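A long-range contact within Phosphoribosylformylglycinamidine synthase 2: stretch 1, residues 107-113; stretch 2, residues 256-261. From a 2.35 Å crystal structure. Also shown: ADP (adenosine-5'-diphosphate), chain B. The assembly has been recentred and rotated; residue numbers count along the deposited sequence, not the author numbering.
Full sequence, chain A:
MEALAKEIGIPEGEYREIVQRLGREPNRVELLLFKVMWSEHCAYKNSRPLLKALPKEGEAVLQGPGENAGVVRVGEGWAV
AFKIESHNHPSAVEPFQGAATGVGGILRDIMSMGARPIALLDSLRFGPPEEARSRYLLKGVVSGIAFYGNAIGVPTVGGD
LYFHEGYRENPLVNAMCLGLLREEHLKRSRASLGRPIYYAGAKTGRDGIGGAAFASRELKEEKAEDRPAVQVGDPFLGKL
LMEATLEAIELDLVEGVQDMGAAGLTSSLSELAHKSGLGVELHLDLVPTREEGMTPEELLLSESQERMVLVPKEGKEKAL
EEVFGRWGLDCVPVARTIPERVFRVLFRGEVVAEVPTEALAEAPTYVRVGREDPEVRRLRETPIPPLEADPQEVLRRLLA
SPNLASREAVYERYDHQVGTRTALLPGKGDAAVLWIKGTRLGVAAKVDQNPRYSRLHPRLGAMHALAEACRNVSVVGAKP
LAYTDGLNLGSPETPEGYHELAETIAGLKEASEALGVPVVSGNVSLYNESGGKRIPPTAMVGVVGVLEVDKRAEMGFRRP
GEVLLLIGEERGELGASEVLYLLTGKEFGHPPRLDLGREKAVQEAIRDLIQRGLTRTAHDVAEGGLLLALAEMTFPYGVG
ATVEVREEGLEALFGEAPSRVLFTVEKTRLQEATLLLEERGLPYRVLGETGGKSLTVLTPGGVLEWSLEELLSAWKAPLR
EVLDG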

ATOM      1  N   LEU A 107      -1.924   1.231 -11.531  1.00 16.09           N
ATOM      2  CA  LEU A 107      -2.728   2.259 -12.186  1.00 18.32           C
ATOM      3  C   LEU A 107      -3.851   1.641 -13.011  1.00 19.55           C
ATOM      4  O   LEU A 107      -4.979   2.144 -13.020  1.00 18.45           O
ATOM      5  CB  LEU A 107      -1.840   3.106 -13.097  1.00 19.90           C
ATOM      6  CG  LEU A 107      -1.494   4.552 -12.734  1.00 22.29           C
ATOM      7  CD1 LEU A 107      -1.507   4.766 -11.235  1.00 22.44           C
ATOM      8  CD2 LEU A 107      -0.122   4.877 -13.337  1.00 20.34           C
ATOM      9  N   ARG A 108      -3.534   0.552 -13.706  1.00 19.63           N
ATOM     10  CA  ARG A 108      -4.516  -0.127 -14.534  1.00 21.20           C
ATOM     11  C   ARG A 108      -5.608  -0.799 -13.703  1.00 22.40           C
ATOM     12  O   ARG A 108      -6.768  -0.819 -14.109  1.00 21.79           O
ATOM     13  CB  ARG A 108      -3.822  -1.143 -15.450  1.00 20.39           C
ATOM     14  CG  ARG A 108      -3.009  -0.485 -16.564  1.00 20.68           C
ATOM     15  CD  ARG A 108      -2.601  -1.491 -17.626  1.00 23.88           C
ATOM     16  NE  ARG A 108      -1.546  -2.386 -17.172  1.00 25.90           N
ATOM     17  CZ  ARG A 108      -0.266  -2.038 -17.066  1.00 26.72           C
ATOM     18  NH1 ARG A 108       0.625  -2.926 -16.640  1.00 25.32           N
ATOM     19  NH2 ARG A 108       0.126  -0.811 -17.397  1.00 25.65           N
ATOM     20  N   ASP A 109      -5.245  -1.335 -12.537  1.00 22.72           N
ATOM     21  CA  ASP A 109      -6.232  -1.971 -11.669  1.00 24.71           C
ATOM     22  C   ASP A 109      -7.266  -0.950 -11.212  1.00 23.46           C
ATOM     23  O   ASP A 109      -8.452  -1.249 -11.124  1.00 23.77           O
ATOM     24  CB  ASP A 109      -5.578  -2.576 -10.424  1.00 27.69           C
ATOM     25  CG  ASP A 109      -4.803  -3.837 -10.722  1.00 29.65           C
ATOM     26  OD1 ASP A 109      -5.284  -4.658 -11.530  1.00 32.98           O
ATOM     27  OD2 ASP A 109      -3.719  -4.016 -10.131  1.00 30.93           O
ATOM     28  N   ILE A 110      -6.802   0.254 -10.906  1.00 22.38           N
ATOM     29  CA  ILE A 110      -7.677   1.321 -10.452  1.00 20.80           C
ATOM     30  C   ILE A 110      -8.535   1.832 -11.609  1.00 21.18           C
ATOM     31  O   ILE A 110      -9.714   2.126 -11.430  1.00 20.92           O
ATOM     32  CB  ILE A 110      -6.849   2.477  -9.867  1.00 21.91           C
ATOM     33  CG1 ILE A 110      -6.014   1.964  -8.685  1.00 21.42           C
ATOM     34  CG2 ILE A 110      -7.750   3.637  -9.493  1.00 20.17           C
ATOM     35  CD1 ILE A 110      -6.785   1.156  -7.680  1.00 19.38           C
HETATM   36  N   MSE A 111      -7.941   1.930 -12.794  1.00 21.34           N
HETATM   37  CA  MSE A 111      -8.661   2.386 -13.982  1.00 21.64           C
HETATM   38  C   MSE A 111      -9.780   1.431 -14.354  1.00 20.60           C
HETATM   39  O   MSE A 111     -10.850   1.861 -14.783  1.00 19.20           O
HETATM   40  CB  MSE A 111      -7.754   2.444 -15.203  1.00 26.04           C
HETATM   41  CG  MSE A 111      -6.677   3.484 -15.232  1.00 32.82           C
HETATM   42 SE   MSE A 111      -5.677   3.142 -16.865  1.00 43.65          SE
HETATM   43  CE  MSE A 111      -3.936   2.778 -16.103  1.00 42.15           C
ATOM     44  N   SER A 112      -9.517   0.133 -14.227  1.00 20.25           N
ATOM     45  CA  SER A 112     -10.513  -0.854 -14.609  1.00 21.99           C
ATOM     46  C   SER A 112     -11.807  -0.707 -13.822  1.00 22.31           C
ATOM     47  O   SER A 112     -12.857  -1.141 -14.287  1.00 23.30           O
ATOM     48  CB  SER A 112      -9.949  -2.275 -14.491  1.00 21.40           C
ATOM     49  OG  SER A 112      -9.802  -2.673 -13.147  1.00 24.19           O
HETATM   50  N   MSE A 113     -11.737  -0.084 -12.645  1.00 22.71           N
HETATM   51  CA  MSE A 113     -12.933   0.143 -11.829  1.00 23.71           C
HETATM   52  C   MSE A 113     -13.673   1.381 -12.348  1.00 23.37           C
HETATM   53  O   MSE A 113     -14.763   1.711 -11.873  1.00 22.22           O
HETATM   54  CB  MSE A 113     -12.568   0.385 -10.363  1.00 25.32           C
HETATM   55  CG  MSE A 113     -11.822  -0.734  -9.686  1.00 33.08           C
HETATM   56 SE   MSE A 113     -12.646  -2.479  -9.867  1.00 46.05          SE
HETATM   57  CE  MSE A 113     -14.271  -2.197  -8.852  1.00 40.02           C
TER
HETATM   58  PB  ADP B 800      -3.961  -8.286  -9.931  1.00 74.65           P
HETATM   59  O1B ADP B 800      -3.165  -9.468 -10.365  1.00 75.79           O
HETATM   60  O2B ADP B 800      -2.975  -7.188  -9.289  1.00 74.08           O
HETATM   61  O3B ADP B 800      -4.757  -7.652 -11.276  1.00 74.54           O
HETATM   62  PA  ADP B 800      -4.650 -10.068  -7.982  1.00 68.93           P
HETATM   63  O1A ADP B 800      -5.125 -11.276  -8.712  1.00 68.84           O
HETATM   64  O2A ADP B 800      -3.040 -10.155  -7.820  1.00 68.99           O
HETATM   65  O3A ADP B 800      -5.081  -8.719  -8.815  1.00 71.48           O
HETATM   66  O5' ADP B 800      -5.288  -9.971  -6.481  1.00 64.03           O
HETATM   67  C5' ADP B 800      -6.265 -11.015  -6.304  1.00 57.25           C
HETATM   68  C4' ADP B 800      -7.573 -10.517  -5.622  1.00 52.52           C
HETATM   69  O4' ADP B 800      -7.586 -10.860  -4.199  1.00 50.76           O
HETATM   70  C3' ADP B 800      -7.782  -8.981  -5.681  1.00 50.00           C
HETATM   71  O3' ADP B 800      -9.183  -8.690  -5.764  1.00 48.00           O
HETATM   72  C2' ADP B 800      -7.151  -8.492  -4.377  1.00 48.84           C
HETATM   73  O2' ADP B 800      -7.679  -7.231  -3.959  1.00 46.83           O
HETATM   74  C1' ADP B 800      -7.451  -9.632  -3.400  1.00 49.10           C
HETATM   75  N9  ADP B 800      -6.389  -9.777  -2.395  1.00 48.44           N
HETATM   76  C8  ADP B 800      -5.159 -10.342  -2.588  1.00 47.66           C
HETATM   77  N7  ADP B 800      -4.465 -10.310  -1.487  1.00 47.23           N
HETATM   78  C5  ADP B 800      -5.196  -9.725  -0.515  1.00 46.31           C
HETATM   79  C6  ADP B 800      -4.983  -9.417   0.854  1.00 45.84           C
HETATM   80  N6  ADP B 800      -3.785  -9.737   1.467  1.00 45.15           N
HETATM   81  N1  ADP B 800      -5.972  -8.807   1.543  1.00 45.24           N
HETATM   82  C2  ADP B 800      -7.141  -8.488   0.966  1.00 44.61           C
HETATM   83  N3  ADP B 800      -7.380  -8.761  -0.318  1.00 44.46           N
HETATM   84  C4  ADP B 800      -6.450  -9.370  -1.085  1.00 46.63           C
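Stretch 2 (256-261) GVQDMG

Stretch 2 lies as an extended strand antiparallel to the helix of stretch 1, a small buried contact in which a few side chains meet, two waters bridge the gap, and two aspartates come together beside the ADP. The backbone is extended through Val 257 and Gln 258, with phi/psi values of -139/133 at Val 257 and -133/137 at Gln 258, and the strand direction makes an angle of 178° with that of the helix. The axes approach to 7.6 Å, and the two stretches bury 287 Å² between them, both sides summed.

The register matches two spacings, four residues on stretch 1 against two on stretch 2. On the strand, alternate residues face the helix: Val 257 and Asp 259 point their CA-to-CB bonds toward it, while Gln 258 points away. Arg 108 and Ser 112, four residues apart and joined by the backbone hydrogen bond from Ser 112 N to Arg 108 O (2.9 Å), point toward the strand. With the chains running in opposite directions, Ser 112 pairs with Val 257 (CA to CA 5.4 Å) and Arg 108 with Asp 259 (CA to CA 5.9 Å).

At the first pair the packing is close and uncomplicated: Ser 112 O lies 3.8 Å from Val 257 CB, and Ser 112 CB is 4.1 Å from Val 257 CG1. Water 2 adds a polar link here, donating to Val 257 O (2.8 Å) and weakly to Ser 112 O (3.2 Å).

At the second pair, Arg 108 CB rests 3.7 Å from Asp 259 CB, so the arginine uses the base of its side chain for packing. Arg 108 NE donates to water 1 (3.0 Å), which donates to Asp 259 OD2 (2.4 Å) and weakly to Met 260 O (3.3 Å). The water thus links Arg 108 to Asp 259, with no direct salt bridge between them.

Asp 109 starts sideways to the strand, but its carboxylate comes nearer, placing Asp 109 OD1 2.8 Å from Asp 259 OD2. Two acids this close suggest that one carries a proton, though the coordinates do not settle it. Both approach the diphosphate: ADP O3B lies 3.1 Å from Asp 109 OD1 and 3.8 Å from Asp 259 OD2.

The rule to read is economical: residues four apart face alternate strand residues, and a water links each of the two residue pairs.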

ATOM      1  N   GLY A 256     -17.902  -4.589 -18.584  1.00 26.07           N
ATOM      2  CA  GLY A 256     -16.773  -5.209 -17.921  1.00 24.89           C
ATOM      3  C   GLY A 256     -15.452  -4.734 -18.496  1.00 24.71           C
ATOM      4  O   GLY A 256     -15.318  -4.562 -19.711  1.00 24.99           O
ATOM      5  N   VAL A 257     -14.476  -4.517 -17.619  1.00 23.25           N
ATOM      6  CA  VAL A 257     -13.153  -4.066 -18.023  1.00 21.54           C
ATOM      7  C   VAL A 257     -12.114  -4.819 -17.212  1.00 23.42           C
ATOM      8  O   VAL A 257     -12.231  -4.941 -15.992  1.00 23.67           O
ATOM      9  CB  VAL A 257     -12.961  -2.565 -17.766  1.00 21.50           C
ATOM     10  CG1 VAL A 257     -11.608  -2.132 -18.288  1.00 19.47           C
ATOM     11  CG2 VAL A 257     -14.074  -1.767 -18.419  1.00 19.35           C
ATOM     12  N   GLN A 258     -11.097  -5.328 -17.896  1.00 24.59           N
ATOM     13  CA  GLN A 258     -10.036  -6.080 -17.249  1.00 25.02           C
ATOM     14  C   GLN A 258      -8.680  -5.614 -17.729  1.00 27.02           C
ATOM     15  O   GLN A 258      -8.477  -5.377 -18.921  1.00 28.23           O
ATOM     16  CB  GLN A 258     -10.174  -7.574 -17.555  1.00 25.28           C
ATOM     17  CG  GLN A 258     -10.783  -8.380 -16.442  1.00 28.17           C
ATOM     18  CD  GLN A 258     -10.033  -8.198 -15.142  1.00 28.61           C
ATOM     19  OE1 GLN A 258      -8.850  -8.516 -15.042  1.00 31.42           O
ATOM     20  NE2 GLN A 258     -10.715  -7.675 -14.139  1.00 29.78           N
ATOM     21  N   ASP A 259      -7.747  -5.469 -16.800  1.00 28.13           N
ATOM     22  CA  ASP A 259      -6.405  -5.074 -17.176  1.00 29.59           C
ATOM     23  C   ASP A 259      -5.636  -6.366 -17.326  1.00 30.83           C
ATOM     24  O   ASP A 259      -6.021  -7.404 -16.785  1.00 27.93           O
ATOM     25  CB  ASP A 259      -5.748  -4.205 -16.100  1.00 32.45           C
ATOM     26  CG  ASP A 259      -5.796  -4.840 -14.728  1.00 35.17           C
ATOM     27  OD1 ASP A 259      -6.915  -5.003 -14.193  1.00 36.86           O
ATOM     28  OD2 ASP A 259      -4.722  -5.177 -14.186  1.00 37.24           O
HETATM   29  N   MSE A 260      -4.551  -6.304 -18.076  1.00 32.68           N
HETATM   30  CA  MSE A 260      -3.737  -7.479 -18.271  1.00 35.89           C
HETATM   31  C   MSE A 260      -2.442  -7.302 -17.503  1.00 35.13           C
HETATM   32  O   MSE A 260      -1.752  -6.294 -17.642  1.00 34.96           O
HETATM   33  CB  MSE A 260      -3.488  -7.688 -19.761  1.00 40.04           C
HETATM   34  CG  MSE A 260      -4.782  -7.957 -20.506  1.00 45.79           C
HETATM   35 SE   MSE A 260      -4.529  -8.393 -22.346  1.00 57.76          SE
HETATM   36  CE  MSE A 260      -3.108  -9.669 -22.140  1.00 53.00           C
ATOM     37  N   GLY A 261      -2.141  -8.278 -16.660  1.00 34.50           N
ATOM     38  CA  GLY A 261      -0.930  -8.213 -15.874  1.00 34.18           C
ATOM     39  C   GLY A 261      -0.272  -9.566 -15.891  1.00 33.57           C
ATOM     40  O   GLY A 261       0.021 -10.112 -16.953  1.00 33.51           O
TER
HETATM   41  O   HOH W   1      -2.636  -4.338 -15.155  1.00 31.58           O
HETATM   42  O   HOH W   2     -12.763  -4.161 -13.396  1.00 22.59           O